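Local coordinates for protein thiamine phosphate pyrophosphorylase (Bacteroides thetaiotaomicron VPI-5482, PDB 3CEU) that probably acts as a thiamine-phosphate diphosphorylase, joining the pyrimidine and thiazole halves of thiamine phosphate on the route to thiamine diphosphate, at residues V5-T10 / L32-T37; T20-E25 / A189-F194; Y64-F69 / H85-H90; S92-S97 / Y110-P115; R104-D109 / D144-A149. One frame throughout, in Å; residues are numbered along the deposited sequence.

Contact 1. Residues V5-T10 / L32-T37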
# COMPACT_ATOMS: atom_id res chain seq x y z
N VAL A 5 0.51 1.26 3.24
CA VAL A 5 0.98 2.61 2.96
C VAL A 5 1.90 2.63 1.74
O VAL A 5 2.81 1.81 1.63
CB VAL A 5 1.81 3.20 4.15
CG1 VAL A 5 2.45 4.52 3.73
CG2 VAL A 5 0.91 3.41 5.37
N VAL A 6 1.65 3.55 0.81
CA VAL A 6 2.51 3.67 -0.36
C VAL A 6 3.42 4.87 -0.11
O VAL A 6 2.97 5.90 0.41
CB VAL A 6 1.73 3.92 -1.68
CG1 VAL A 6 2.70 3.95 -2.85
CG2 VAL A 6 0.68 2.85 -1.90
N THR A 7 4.71 4.73 -0.43
CA THR A 7 5.67 5.81 -0.26
C THR A 7 5.30 6.95 -1.20
O THR A 7 4.33 6.86 -1.95
CB THR A 7 7.11 5.42 -0.68
OG1 THR A 7 7.12 5.14 -2.08
CG2 THR A 7 7.61 4.21 0.10
N THR A 8 6.10 8.00 -1.16
CA THR A 8 5.92 9.16 -2.04
C THR A 8 6.71 8.84 -3.32
O THR A 8 7.68 8.09 -3.28
CB THR A 8 6.52 10.42 -1.40
OG1 THR A 8 7.76 10.08 -0.77
CG2 THR A 8 5.57 11.01 -0.38
N PRO A 9 6.30 9.43 -4.46
CA PRO A 9 6.98 9.19 -5.73
C PRO A 9 8.45 9.62 -5.72
O PRO A 9 9.25 9.12 -6.51
CB PRO A 9 6.15 9.99 -6.73
CG PRO A 9 4.79 10.04 -6.09
CD PRO A 9 5.14 10.31 -4.64
N THR A 10 8.79 10.55 -4.84
CA THR A 10 10.15 11.05 -4.75
C THR A 10 10.85 10.78 -3.41
O THR A 10 10.20 10.54 -2.39
CB THR A 10 10.20 12.58 -5.04
OG1 THR A 10 11.44 13.12 -4.57
CG2 THR A 10 9.05 13.30 -4.37
N LEU A 32 6.83 0.37 -1.89
CA LEU A 32 7.88 1.26 -2.35
C LEU A 32 7.63 1.61 -3.81
O LEU A 32 7.78 0.78 -4.70
CB LEU A 32 9.25 0.58 -2.21
CG LEU A 32 10.49 1.34 -2.66
CD1 LEU A 32 10.58 2.68 -1.95
CD2 LEU A 32 11.73 0.50 -2.38
N ARG A 33 7.23 2.85 -4.05
CA ARG A 33 6.96 3.31 -5.40
C ARG A 33 7.70 4.62 -5.65
O ARG A 33 7.34 5.67 -5.11
CB ARG A 33 5.45 3.48 -5.60
CG ARG A 33 4.99 3.95 -6.98
CD ARG A 33 3.47 3.84 -7.09
NE ARG A 33 2.92 4.51 -8.27
CZ ARG A 33 2.88 5.83 -8.45
NH1 ARG A 33 3.35 6.66 -7.52
NH2 ARG A 33 2.33 6.33 -9.55
N LYS A 34 8.75 4.53 -6.46
CA LYS A 34 9.59 5.67 -6.82
C LYS A 34 9.72 5.68 -8.35
O LYS A 34 10.75 5.26 -8.89
CB LYS A 34 10.98 5.54 -6.21
CG LYS A 34 11.01 5.41 -4.70
CD LYS A 34 10.39 6.61 -4.03
CE LYS A 34 10.56 6.57 -2.51
NZ LYS A 34 9.89 7.72 -1.88
N PRO A 35 8.69 6.17 -9.05
CA PRO A 35 8.66 6.24 -10.52
C PRO A 35 9.91 6.83 -11.16
O PRO A 35 10.38 7.89 -10.74
CB PRO A 35 7.43 7.09 -10.80
CG PRO A 35 6.56 6.87 -9.59
CD PRO A 35 7.55 6.89 -8.47
N GLU A 36 10.43 6.16 -12.18
CA GLU A 36 11.61 6.64 -12.92
C GLU A 36 12.72 7.16 -12.01
O GLU A 36 13.02 8.35 -12.02
CB GLU A 36 11.19 7.77 -13.87
CG GLU A 36 10.10 7.42 -14.90
CD GLU A 36 10.62 6.56 -16.05
OE1 GLU A 36 11.63 6.93 -16.69
OE2 GLU A 36 9.98 5.51 -16.33
N THR A 37 13.34 6.27 -11.24
CA THR A 37 14.38 6.70 -10.32
C THR A 37 15.57 5.75 -10.29
O THR A 37 15.39 4.53 -10.33
CB THR A 37 13.79 6.83 -8.92
OG1 THR A 37 12.50 7.44 -9.00
CG2 THR A 37 14.68 7.69 -8.04
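Thr7 and Thr8, just past strand 2-6, meet Arg33 and Lys34, just past strand 29-32, in a largely polar loop-to-loop contact at the C-terminal ends of two adjacent barrel strands. The hydroxyl of Thr7 opens the join: Arg33 N donates to Thr7 OG1 over 3.0 Å, nearly straight at 164°. On the other branch, Thr7 CG2 packs against Leu32 CD1 at 3.9 Å. Two further bonds come from the amine of Lys34, whose chain bends at chi2 (-60°) and then runs extended. Lys34 NZ donates to Thr8 O at 2.6 Å and to Thr10 O at 2.9 Å, the second approach coming from above the carbonyl plane. Thr8 OG1 also donates to Thr10 O, but within that plane, 3.0 Å away, so one oxygen ties amine and hydroxyl together. Glu15 adds a salt bridge to the same ammonium and Phe11 a cation-pi contact. Farther along, Pro9 CB meets Pro35 CD at 3.8 Å, while Pro9 CG lies at the edge of the Arg33 guanidinium. Loops following strand ends in this way form the mouth of a TIM barrel, the end at which enzymes of this fold carry their active sites.

Contact 2. Residues T20-E25 / A189-F194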
# COMPACT_ATOMS: atom_id res chain seq x y z
N THR A 20 10.61 3.80 9.23
CA THR A 20 10.96 2.91 10.33
C THR A 20 10.00 3.12 11.49
O THR A 20 9.50 2.15 12.09
CB THR A 20 12.39 3.18 10.76
OG1 THR A 20 13.26 2.97 9.64
CG2 THR A 20 12.80 2.26 11.90
N ALA A 21 9.72 4.38 11.78
CA ALA A 21 8.81 4.76 12.86
C ALA A 21 7.41 4.18 12.61
O ALA A 21 6.71 3.80 13.55
CB ALA A 21 8.75 6.29 12.97
N LEU A 22 7.01 4.12 11.34
CA LEU A 22 5.71 3.58 10.97
C LEU A 22 5.72 2.05 11.13
O LEU A 22 4.73 1.45 11.55
CB LEU A 22 5.35 3.97 9.52
CG LEU A 22 5.17 5.48 9.23
CD1 LEU A 22 5.24 5.78 7.74
CD2 LEU A 22 3.84 5.93 9.80
N PHE A 23 6.84 1.41 10.80
CA PHE A 23 6.89 -0.04 10.98
C PHE A 23 6.78 -0.32 12.48
O PHE A 23 5.98 -1.16 12.91
CB PHE A 23 8.19 -0.62 10.41
CG PHE A 23 8.12 -0.91 8.93
CD1 PHE A 23 7.13 -1.73 8.41
CD2 PHE A 23 9.07 -0.38 8.05
CE1 PHE A 23 7.07 -2.02 7.05
CE2 PHE A 23 9.02 -0.67 6.69
CZ PHE A 23 8.01 -1.49 6.19
N GLU A 24 7.56 0.40 13.28
CA GLU A 24 7.55 0.24 14.73
C GLU A 24 6.15 0.38 15.34
O GLU A 24 5.88 -0.15 16.42
CB GLU A 24 8.50 1.27 15.37
CG GLU A 24 9.98 0.90 15.23
CD GLU A 24 10.92 2.04 15.62
OE1 GLU A 24 10.67 2.69 16.66
OE2 GLU A 24 11.92 2.26 14.89
N GLU A 25 5.25 1.07 14.64
CA GLU A 25 3.88 1.25 15.11
C GLU A 25 2.94 0.23 14.48
O GLU A 25 1.72 0.41 14.47
CB GLU A 25 3.39 2.67 14.82
CG GLU A 25 4.17 3.76 15.54
CD GLU A 25 4.08 3.65 17.06
OE1 GLU A 25 4.84 4.35 17.75
OE2 GLU A 25 3.24 2.87 17.58
N ALA A 189 3.03 14.45 13.50
CA ALA A 189 1.72 14.46 12.87
C ALA A 189 1.51 13.26 11.95
O ALA A 189 0.41 12.73 11.85
CB ALA A 189 1.52 15.76 12.07
N VAL A 190 2.56 12.83 11.28
CA VAL A 190 2.43 11.68 10.40
C VAL A 190 2.25 10.42 11.23
O VAL A 190 1.34 9.64 10.99
CB VAL A 190 3.64 11.55 9.46
CG1 VAL A 190 3.63 10.19 8.76
CG2 VAL A 190 3.59 12.66 8.42
N ILE A 191 3.11 10.23 12.23
CA ILE A 191 3.02 9.04 13.07
C ILE A 191 1.72 9.02 13.87
O ILE A 191 1.08 7.97 14.00
CB ILE A 191 4.20 8.93 14.05
CG1 ILE A 191 5.52 9.19 13.32
CG2 ILE A 191 4.22 7.54 14.70
CD1 ILE A 191 5.73 8.29 12.11
N GLU A 192 1.31 10.16 14.40
CA GLU A 192 0.08 10.21 15.17
C GLU A 192 -1.12 9.92 14.30
O GLU A 192 -2.05 9.22 14.71
CB GLU A 192 -0.07 11.57 15.86
CG GLU A 192 1.06 11.87 16.84
CD GLU A 192 0.85 13.15 17.62
OE1 GLU A 192 0.12 13.13 18.63
OE2 GLU A 192 1.43 14.19 17.24
N HIS A 193 -1.09 10.42 13.07
CA HIS A 193 -2.21 10.20 12.16
C HIS A 193 -2.26 8.74 11.69
O HIS A 193 -3.34 8.23 11.39
CB HIS A 193 -2.09 11.14 10.96
CG HIS A 193 -3.25 11.08 10.03
ND1 HIS A 193 -4.51 11.50 10.39
CD2 HIS A 193 -3.36 10.60 8.77
CE1 HIS A 193 -5.35 11.27 9.40
NE2 HIS A 193 -4.68 10.72 8.40
N PHE A 194 -1.10 8.07 11.64
CA PHE A 194 -1.06 6.67 11.23
C PHE A 194 -1.72 5.80 12.31
O PHE A 194 -2.53 4.93 12.00
CB PHE A 194 0.38 6.20 11.01
CG PHE A 194 0.51 4.70 10.84
CD1 PHE A 194 0.95 3.90 11.89
CD2 PHE A 194 0.13 4.09 9.65
CE1 PHE A 194 1.00 2.50 11.76
CE2 PHE A 194 0.18 2.69 9.50
CZ PHE A 194 0.61 1.90 10.56
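The carbonyl oxygen of Glu25 faces the edge of the Phe194 ring, where CE1 lies 3.5 Å from Glu25 O and close to the ring plane; a weak hydrogen bond from Lys198 NZ reaches the same oxygen. In Phe194, CG stands anti to the backbone N (chi1 169°), and the ring reaches Glu25, its CE1 also touching Glu25 CB at 3.9 Å. Leu22 supplies the apolar centre: its CD2 rests 3.7 Å from Phe194 CG and 3.8 Å from Ile191 CD1. That same Ile191 CD1 sits 3.7 Å from Ala21 CB, while Ile191 CG2 meets Glu25 CG, the two side chains crossing at about a right angle. An alanine at Phe194 would probably open a gap beside Leu22 CD2 and leave Glu25 O without its aromatic edge. The axes of the two short helical segments run roughly the same way, 26° apart, and approach to 10.2 Å; helix 173-176 packs against both, with Trp176 touching Leu22 and Leu175 touching Val190 and Phe194.

Contact 3. Residues Y64-F69 / H85-H90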
# COMPACT_ATOMS: atom_id res chain seq x y z
N TYR A 64 14.77 -6.43 -9.13
CA TYR A 64 15.91 -7.20 -8.66
C TYR A 64 16.15 -6.94 -7.17
O TYR A 64 16.75 -7.76 -6.47
CB TYR A 64 17.17 -6.86 -9.44
CG TYR A 64 17.89 -5.64 -8.92
CD1 TYR A 64 17.47 -4.35 -9.25
CD2 TYR A 64 18.98 -5.78 -8.06
CE1 TYR A 64 18.12 -3.23 -8.74
CE2 TYR A 64 19.64 -4.67 -7.55
CZ TYR A 64 19.20 -3.40 -7.89
OH TYR A 64 19.86 -2.32 -7.38
N LEU A 65 15.68 -5.79 -6.68
CA LEU A 65 15.84 -5.44 -5.27
C LEU A 65 15.08 -6.40 -4.37
O LEU A 65 15.37 -6.51 -3.17
CB LEU A 65 15.34 -4.02 -5.01
CG LEU A 65 16.12 -2.90 -5.68
CD1 LEU A 65 15.35 -1.59 -5.53
CD2 LEU A 65 17.51 -2.79 -5.08
N LYS A 66 14.10 -7.09 -4.95
CA LYS A 66 13.29 -8.03 -4.19
C LYS A 66 14.15 -9.08 -3.48
O LYS A 66 13.99 -9.29 -2.27
CB LYS A 66 12.27 -8.70 -5.11
CG LYS A 66 11.17 -9.47 -4.39
CD LYS A 66 11.61 -10.86 -3.95
CE LYS A 66 10.41 -11.66 -3.41
NZ LYS A 66 10.78 -13.01 -2.91
N GLU A 67 15.04 -9.73 -4.22
CA GLU A 67 15.92 -10.76 -3.64
C GLU A 67 17.18 -10.13 -3.05
O GLU A 67 17.79 -10.66 -2.12
CB GLU A 67 16.33 -11.78 -4.71
CG GLU A 67 15.18 -12.48 -5.43
CD GLU A 67 14.42 -13.44 -4.52
OE1 GLU A 67 13.54 -14.16 -5.03
OE2 GLU A 67 14.70 -13.47 -3.31
N GLU A 68 17.56 -9.00 -3.61
CA GLU A 68 18.74 -8.28 -3.14
C GLU A 68 18.59 -7.86 -1.66
O GLU A 68 19.49 -8.11 -0.85
CB GLU A 68 18.97 -7.05 -4.02
CG GLU A 68 20.31 -6.39 -3.82
CD GLU A 68 21.46 -7.22 -4.33
OE1 GLU A 68 22.60 -6.73 -4.32
OE2 GLU A 68 21.22 -8.38 -4.76
N PHE A 69 17.45 -7.24 -1.32
CA PHE A 69 17.21 -6.78 0.05
C PHE A 69 16.20 -7.58 0.85
O PHE A 69 15.74 -7.14 1.91
CB PHE A 69 16.80 -5.31 0.04
CG PHE A 69 17.90 -4.39 -0.35
CD1 PHE A 69 18.25 -4.23 -1.69
CD2 PHE A 69 18.63 -3.71 0.62
CE1 PHE A 69 19.32 -3.41 -2.06
CE2 PHE A 69 19.70 -2.89 0.28
CZ PHE A 69 20.05 -2.73 -1.08
N HIS A 85 12.36 -12.92 -15.13
CA HIS A 85 12.39 -14.26 -15.72
C HIS A 85 11.77 -15.35 -14.85
O HIS A 85 10.60 -15.69 -15.02
CB HIS A 85 13.83 -14.67 -16.08
CG HIS A 85 14.18 -14.42 -17.52
ND1 HIS A 85 15.40 -14.80 -18.06
CD2 HIS A 85 13.49 -13.85 -18.53
CE1 HIS A 85 15.44 -14.47 -19.34
NE2 HIS A 85 14.29 -13.89 -19.65
N ASP A 86 12.54 -15.90 -13.92
CA ASP A 86 12.00 -16.95 -13.07
C ASP A 86 11.73 -16.51 -11.65
O ASP A 86 12.13 -17.16 -10.69
CB ASP A 86 12.94 -18.15 -13.09
CG ASP A 86 12.72 -19.02 -14.31
OD1 ASP A 86 11.64 -19.67 -14.37
OD2 ASP A 86 13.60 -19.05 -15.20
N TYR A 87 11.02 -15.39 -11.54
CA TYR A 87 10.65 -14.82 -10.25
C TYR A 87 9.87 -15.81 -9.40
O TYR A 87 9.04 -16.57 -9.90
CB TYR A 87 9.79 -13.57 -10.45
CG TYR A 87 9.33 -12.95 -9.15
CD1 TYR A 87 10.23 -12.27 -8.32
CD2 TYR A 87 8.00 -13.04 -8.74
CE1 TYR A 87 9.81 -11.69 -7.13
CE2 TYR A 87 7.57 -12.47 -7.55
CZ TYR A 87 8.48 -11.80 -6.75
OH TYR A 87 8.07 -11.23 -5.56
N ALA A 88 10.11 -15.76 -8.10
CA ALA A 88 9.42 -16.63 -7.16
C ALA A 88 9.20 -15.82 -5.90
O ALA A 88 10.14 -15.54 -5.16
CB ALA A 88 10.28 -17.85 -6.85
N GLY A 89 7.95 -15.42 -5.66
CA GLY A 89 7.66 -14.64 -4.48
C GLY A 89 6.32 -13.94 -4.58
O GLY A 89 5.53 -14.20 -5.49
N HIS A 90 6.07 -13.04 -3.64
CA HIS A 90 4.83 -12.29 -3.59
C HIS A 90 4.70 -11.35 -4.78
O HIS A 90 5.56 -10.50 -5.03
CB HIS A 90 4.76 -11.50 -2.28
CG HIS A 90 3.44 -10.84 -2.03
ND1 HIS A 90 3.04 -9.71 -2.70
CD2 HIS A 90 2.43 -11.17 -1.20
CE1 HIS A 90 1.83 -9.37 -2.29
NE2 HIS A 90 1.43 -10.24 -1.38
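Lys66 lays its aliphatic chain across the edge of Tyr87, the two side chains crossing at about a right angle. Lys66 CG lies near the plane of the ring, at its edge, Lys66 CD comes to 3.7 Å from Tyr87 CE1, and Lys66 CE comes to 3.2 Å from Tyr87 OH. A bend at chi2 (-81°) follows a CG that is anti to the backbone N, and the amine finishes beside the chain at Ala88 and Gly89. There Lys66 NZ makes a weak hydrogen bond to Ala88 O at 3.4 Å. Glu67, next on the helix, adds a long salt bridge to this amine, its OE1 being 3.7 Å from Lys66 NZ.

The next shell bears on the ring. Tyr87 OH donates to His90 O over 2.7 Å, approaching from above the carbonyl plane, and Gly89 N lies 3.5 Å above one face of the ring, displaced toward its rim. Gly89 adopts a backbone conformation that a side chain would not fit, since a CB would jam against the preceding carbonyl and run into Lys66 NZ. Both Lys66 and Tyr87 also pack on Ile74 of strand 73-75, while Leu65 turns to helix 39-48. The loop thus passes beside helix 65-68 and enters strand 90-95 at His90, whose backbone pairs with Ile74.

Contact 4. Residues S92-S97 / Y110-P115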
# COMPACT_ATOMS: atom_id res chain seq x y z
N SER A 92 1.85 -8.80 -6.96
CA SER A 92 0.57 -8.10 -6.84
C SER A 92 0.45 -7.08 -7.95
O SER A 92 1.45 -6.71 -8.57
CB SER A 92 0.49 -7.37 -5.50
OG SER A 92 1.45 -6.33 -5.45
N CYS A 93 -0.78 -6.62 -8.20
CA CYS A 93 -1.05 -5.63 -9.25
C CYS A 93 -2.32 -4.84 -8.95
O CYS A 93 -3.05 -5.15 -8.02
CB CYS A 93 -1.22 -6.31 -10.60
SG CYS A 93 -2.81 -7.14 -10.78
N SER A 94 -2.58 -3.83 -9.78
CA SER A 94 -3.75 -3.00 -9.61
C SER A 94 -4.84 -3.31 -10.63
O SER A 94 -4.56 -3.64 -11.79
CB SER A 94 -3.37 -1.52 -9.74
OG SER A 94 -2.45 -1.14 -8.73
N CYS A 95 -6.09 -3.21 -10.20
CA CYS A 95 -7.21 -3.44 -11.09
C CYS A 95 -8.08 -2.19 -10.99
O CYS A 95 -8.04 -1.50 -9.97
CB CYS A 95 -7.99 -4.69 -10.67
SG CYS A 95 -7.02 -6.25 -10.75
N HIS A 96 -8.83 -1.89 -12.04
CA HIS A 96 -9.67 -0.69 -12.06
C HIS A 96 -11.11 -0.91 -12.48
O HIS A 96 -11.71 -0.06 -13.13
CB HIS A 96 -9.04 0.36 -12.99
CG HIS A 96 -7.55 0.45 -12.87
ND1 HIS A 96 -6.70 -0.32 -13.62
CD2 HIS A 96 -6.77 1.19 -12.05
CE1 HIS A 96 -5.45 -0.07 -13.27
NE2 HIS A 96 -5.46 0.85 -12.32
N SER A 97 -11.68 -2.04 -12.09
CA SER A 97 -13.07 -2.35 -12.40
C SER A 97 -13.40 -3.62 -11.65
O SER A 97 -12.51 -4.40 -11.32
CB SER A 97 -13.27 -2.58 -13.91
OG SER A 97 -12.71 -3.81 -14.34
N TYR A 110 -2.61 -10.69 -3.95
CA TYR A 110 -3.65 -9.70 -3.69
C TYR A 110 -3.54 -8.63 -4.74
O TYR A 110 -2.50 -8.47 -5.36
CB TYR A 110 -3.56 -9.07 -2.29
CG TYR A 110 -2.33 -8.27 -1.93
CD1 TYR A 110 -1.97 -7.10 -2.62
CD2 TYR A 110 -1.58 -8.61 -0.81
CE1 TYR A 110 -0.90 -6.31 -2.19
CE2 TYR A 110 -0.52 -7.82 -0.37
CZ TYR A 110 -0.18 -6.67 -1.06
OH TYR A 110 0.88 -5.91 -0.60
N VAL A 111 -4.64 -7.91 -4.96
CA VAL A 111 -4.64 -6.85 -5.94
C VAL A 111 -5.23 -5.59 -5.32
O VAL A 111 -5.95 -5.64 -4.32
CB VAL A 111 -5.50 -7.21 -7.18
CG1 VAL A 111 -5.03 -8.54 -7.77
CG2 VAL A 111 -6.96 -7.27 -6.80
N PHE A 112 -4.91 -4.45 -5.93
CA PHE A 112 -5.42 -3.16 -5.51
C PHE A 112 -6.68 -2.92 -6.33
O PHE A 112 -6.83 -3.48 -7.41
CB PHE A 112 -4.42 -2.04 -5.84
CG PHE A 112 -3.28 -1.92 -4.86
CD1 PHE A 112 -3.12 -2.86 -3.85
CD2 PHE A 112 -2.39 -0.85 -4.93
CE1 PHE A 112 -2.09 -2.74 -2.92
CE2 PHE A 112 -1.36 -0.73 -4.01
CZ PHE A 112 -1.21 -1.69 -3.00
N MSE A 113 -7.59 -2.10 -5.82
CA MSE A 113 -8.79 -1.78 -6.58
C MSE A 113 -8.98 -0.28 -6.47
O MSE A 113 -9.03 0.27 -5.36
CB MSE A 113 -10.01 -2.51 -6.03
CG MSE A 113 -11.19 -2.52 -6.99
SE MSE A 113 -12.87 -3.06 -6.19
CE MSE A 113 -14.04 -1.78 -7.05
N SER A 114 -9.06 0.40 -7.61
CA SER A 114 -9.21 1.85 -7.63
C SER A 114 -9.80 2.33 -8.95
O SER A 114 -9.83 1.58 -9.93
CB SER A 114 -7.85 2.49 -7.44
OG SER A 114 -7.00 2.13 -8.51
N PRO A 115 -10.28 3.58 -9.00
CA PRO A 115 -10.32 4.57 -7.91
C PRO A 115 -11.61 4.42 -7.09
O PRO A 115 -12.70 4.67 -7.60
CB PRO A 115 -10.29 5.92 -8.64
CG PRO A 115 -9.75 5.59 -10.02
CD PRO A 115 -10.40 4.26 -10.30
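Within the beta-alpha-beta unit made by strand 90-95, helix 98-102 and strand 110-113, Ser94 and Phe112 pair side by side in parallel register. Phe112 bonds with its backbone to the residues flanking Ser94: Phe112 N donates to Cys93 O over 2.9 Å (161°), and Cys95 N donates to Phe112 O, also at 2.9 Å. Ser114 N carries the ladder on to Cys95 O at 3.2 Å. Beyond it, His96 CA makes a CH...O contact with Ser114 O. On one face, Cys95 SG lies 4.0 Å from Val111 CB, and Cys93 SG is equally far from Val111 CG1; Val101 of helix 98-102 covers Cys95, Val111 and Met113, a selenomethionine. On the other, Ser94 OG touches Phe112 CB at 3.6 Å, and Ser92 CB packs 3.7 Å from Tyr110 CE1. Ser92 OG bonds to His75 ND1, Ser94 OG to His75 NE2, and Tyr110 OH to His31. The chemistry therefore divides by face: sulfur and aliphatic groups pack toward helix 98-102, whereas beside the Tyr110 and Phe112 rings hydroxyls at both nitrogens probably fix the rotation of His75.

Contact 5. Residues R104-D109 / D144-A149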
# COMPACT_ATOMS: atom_id res chain seq x y z
N ARG A 104 -8.84 -11.74 -12.20
CA ARG A 104 -7.41 -11.54 -12.03
C ARG A 104 -6.89 -11.76 -10.61
O ARG A 104 -5.77 -12.21 -10.42
CB ARG A 104 -7.03 -10.13 -12.51
CG ARG A 104 -6.02 -10.13 -13.65
CD ARG A 104 -6.52 -9.39 -14.89
NE ARG A 104 -6.33 -7.95 -14.80
CZ ARG A 104 -6.59 -7.09 -15.79
NH1 ARG A 104 -7.05 -7.52 -16.96
NH2 ARG A 104 -6.37 -5.79 -15.62
N LYS A 105 -7.72 -11.44 -9.62
CA LYS A 105 -7.33 -11.58 -8.23
C LYS A 105 -6.74 -12.93 -7.87
O LYS A 105 -5.79 -12.99 -7.09
CB LYS A 105 -8.52 -11.28 -7.32
CG LYS A 105 -9.73 -12.17 -7.54
CD LYS A 105 -10.97 -11.65 -6.79
CE LYS A 105 -10.88 -11.93 -5.31
NZ LYS A 105 -10.88 -13.38 -5.03
N HIS A 106 -7.25 -14.01 -8.45
CA HIS A 106 -6.73 -15.34 -8.11
C HIS A 106 -5.37 -15.64 -8.71
O HIS A 106 -4.78 -16.69 -8.45
CB HIS A 106 -7.73 -16.42 -8.51
CG HIS A 106 -8.97 -16.42 -7.67
ND1 HIS A 106 -10.10 -17.14 -8.00
CD2 HIS A 106 -9.25 -15.79 -6.51
CE1 HIS A 106 -11.03 -16.94 -7.08
NE2 HIS A 106 -10.54 -16.12 -6.16
N PHE A 107 -4.86 -14.71 -9.51
CA PHE A 107 -3.57 -14.87 -10.14
C PHE A 107 -2.51 -14.04 -9.43
O PHE A 107 -1.37 -13.92 -9.90
CB PHE A 107 -3.68 -14.47 -11.61
CG PHE A 107 -4.61 -15.34 -12.38
CD1 PHE A 107 -4.30 -16.68 -12.61
CD2 PHE A 107 -5.83 -14.85 -12.83
CE1 PHE A 107 -5.19 -17.51 -13.28
CE2 PHE A 107 -6.73 -15.68 -13.50
CZ PHE A 107 -6.41 -17.01 -13.73
N TYR A 108 -2.89 -13.46 -8.30
CA TYR A 108 -1.98 -12.64 -7.51
C TYR A 108 -2.21 -12.93 -6.04
O TYR A 108 -3.24 -13.50 -5.67
CB TYR A 108 -2.24 -11.16 -7.79
CG TYR A 108 -1.89 -10.75 -9.20
CD1 TYR A 108 -0.58 -10.44 -9.57
CD2 TYR A 108 -2.87 -10.72 -10.19
CE1 TYR A 108 -0.26 -10.12 -10.88
CE2 TYR A 108 -2.56 -10.40 -11.51
CZ TYR A 108 -1.25 -10.10 -11.84
OH TYR A 108 -0.93 -9.79 -13.14
N ASP A 109 -1.26 -12.55 -5.21
CA ASP A 109 -1.39 -12.75 -3.77
C ASP A 109 -2.49 -11.83 -3.28
O ASP A 109 -3.21 -12.15 -2.33
CB ASP A 109 -0.06 -12.45 -3.10
CG ASP A 109 0.97 -13.50 -3.42
OD1 ASP A 109 0.87 -14.62 -2.88
OD2 ASP A 109 1.87 -13.22 -4.24
N ASP A 144 -12.70 -9.54 -1.40
CA ASP A 144 -12.45 -10.27 -0.17
C ASP A 144 -11.10 -9.92 0.43
O ASP A 144 -10.48 -8.93 0.05
CB ASP A 144 -12.56 -11.78 -0.43
CG ASP A 144 -11.55 -12.26 -1.47
OD1 ASP A 144 -11.53 -13.48 -1.74
OD2 ASP A 144 -10.79 -11.43 -2.02
N SER A 145 -10.64 -10.74 1.37
CA SER A 145 -9.36 -10.49 2.02
C SER A 145 -8.18 -10.30 1.06
O SER A 145 -7.11 -9.88 1.48
CB SER A 145 -9.06 -11.63 2.97
OG SER A 145 -9.28 -12.88 2.32
N LYS A 146 -8.38 -10.60 -0.22
CA LYS A 146 -7.30 -10.48 -1.19
C LYS A 146 -7.34 -9.19 -2.01
O LYS A 146 -6.47 -8.94 -2.84
CB LYS A 146 -7.31 -11.71 -2.13
CG LYS A 146 -6.16 -11.73 -3.13
CD LYS A 146 -6.32 -12.82 -4.18
CE LYS A 146 -5.80 -14.17 -3.72
NZ LYS A 146 -5.57 -15.03 -4.91
N VAL A 147 -8.34 -8.35 -1.79
CA VAL A 147 -8.41 -7.11 -2.54
C VAL A 147 -8.20 -5.90 -1.64
O VAL A 147 -8.83 -5.77 -0.59
CB VAL A 147 -9.76 -6.97 -3.26
CG1 VAL A 147 -10.88 -7.06 -2.27
CG2 VAL A 147 -9.80 -5.66 -4.03
N MSE A 148 -7.30 -5.02 -2.04
CA MSE A 148 -7.00 -3.84 -1.23
C MSE A 148 -7.61 -2.60 -1.88
O MSE A 148 -7.40 -2.33 -3.06
CB MSE A 148 -5.49 -3.69 -1.07
CG MSE A 148 -4.77 -5.00 -0.70
SE MSE A 148 -5.49 -5.96 0.86
CE MSE A 148 -4.17 -7.38 0.96
N ALA A 149 -8.36 -1.84 -1.10
CA ALA A 149 -9.00 -0.65 -1.64
C ALA A 149 -7.99 0.50 -1.72
O ALA A 149 -7.22 0.73 -0.80
CB ALA A 149 -10.19 -0.26 -0.77
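Lys146 reaches from the turn before strand 147-150 into the loop 104-109, and its ammonium ends between two carbonyls, those of Lys105 and Tyr108. Its CG lies anti to the backbone N (chi1 -176°); the chain beyond bends at chi3. On the way, Lys146 CG passes 3.1 Å from Asp109 O. Lys146 NZ then donates to Tyr108 O at 2.9 Å, almost in line with that carbonyl (C=O...N angle 175°), and to Lys105 O at 3.0 Å, tilted out of the carbonyl plane. Tyr108 N uses the opposite face of Lys105 O, so this oxygen is held from both sides. The side chains of His106 and Lys146 cross at about a right angle, with His106 CD2 4.1 Å from Lys146 NZ. Lys105 and Asp144 instead approach tip to tip, in a salt bridge whose hydrogen bond, Lys105 NZ to Asp144 OD1 at 3.4 Å, is weak. An alanine in place of Lys146 would probably leave Tyr108 O without its ammonium partner and the loop less firmly tied to the turn. The two amines, Lys105 NZ and Lys146 NZ, stand 5.6 Å apart, and their like charges are probably offset in part by the carboxylate of Asp144.

How the contacts relate
The five contacts sample one closed parallel barrel of eight strands. Contact 1 spans the C-terminal ends of the first two strands and the loops after them, contact 4 pairs the fifth with the sixth, and contact 5 brings in the seventh. Contacts 4 and 5 are closest, centres about 8 Å apart, and merge through probable backbone hydrogen bonds between strands 110-113 and 147-150; their segments alternate. Contact 3 touches both through His90. Along the chain contact 1 precedes contacts 3, 4 and 5, which nest within the loop closed by contact 2, whose segments alternate with those of contact 1. Contact 2 joins outer helices 15-24 and 188-201, consistent with closing the helical layer, and its Phe194 touches Val5 of contact 1.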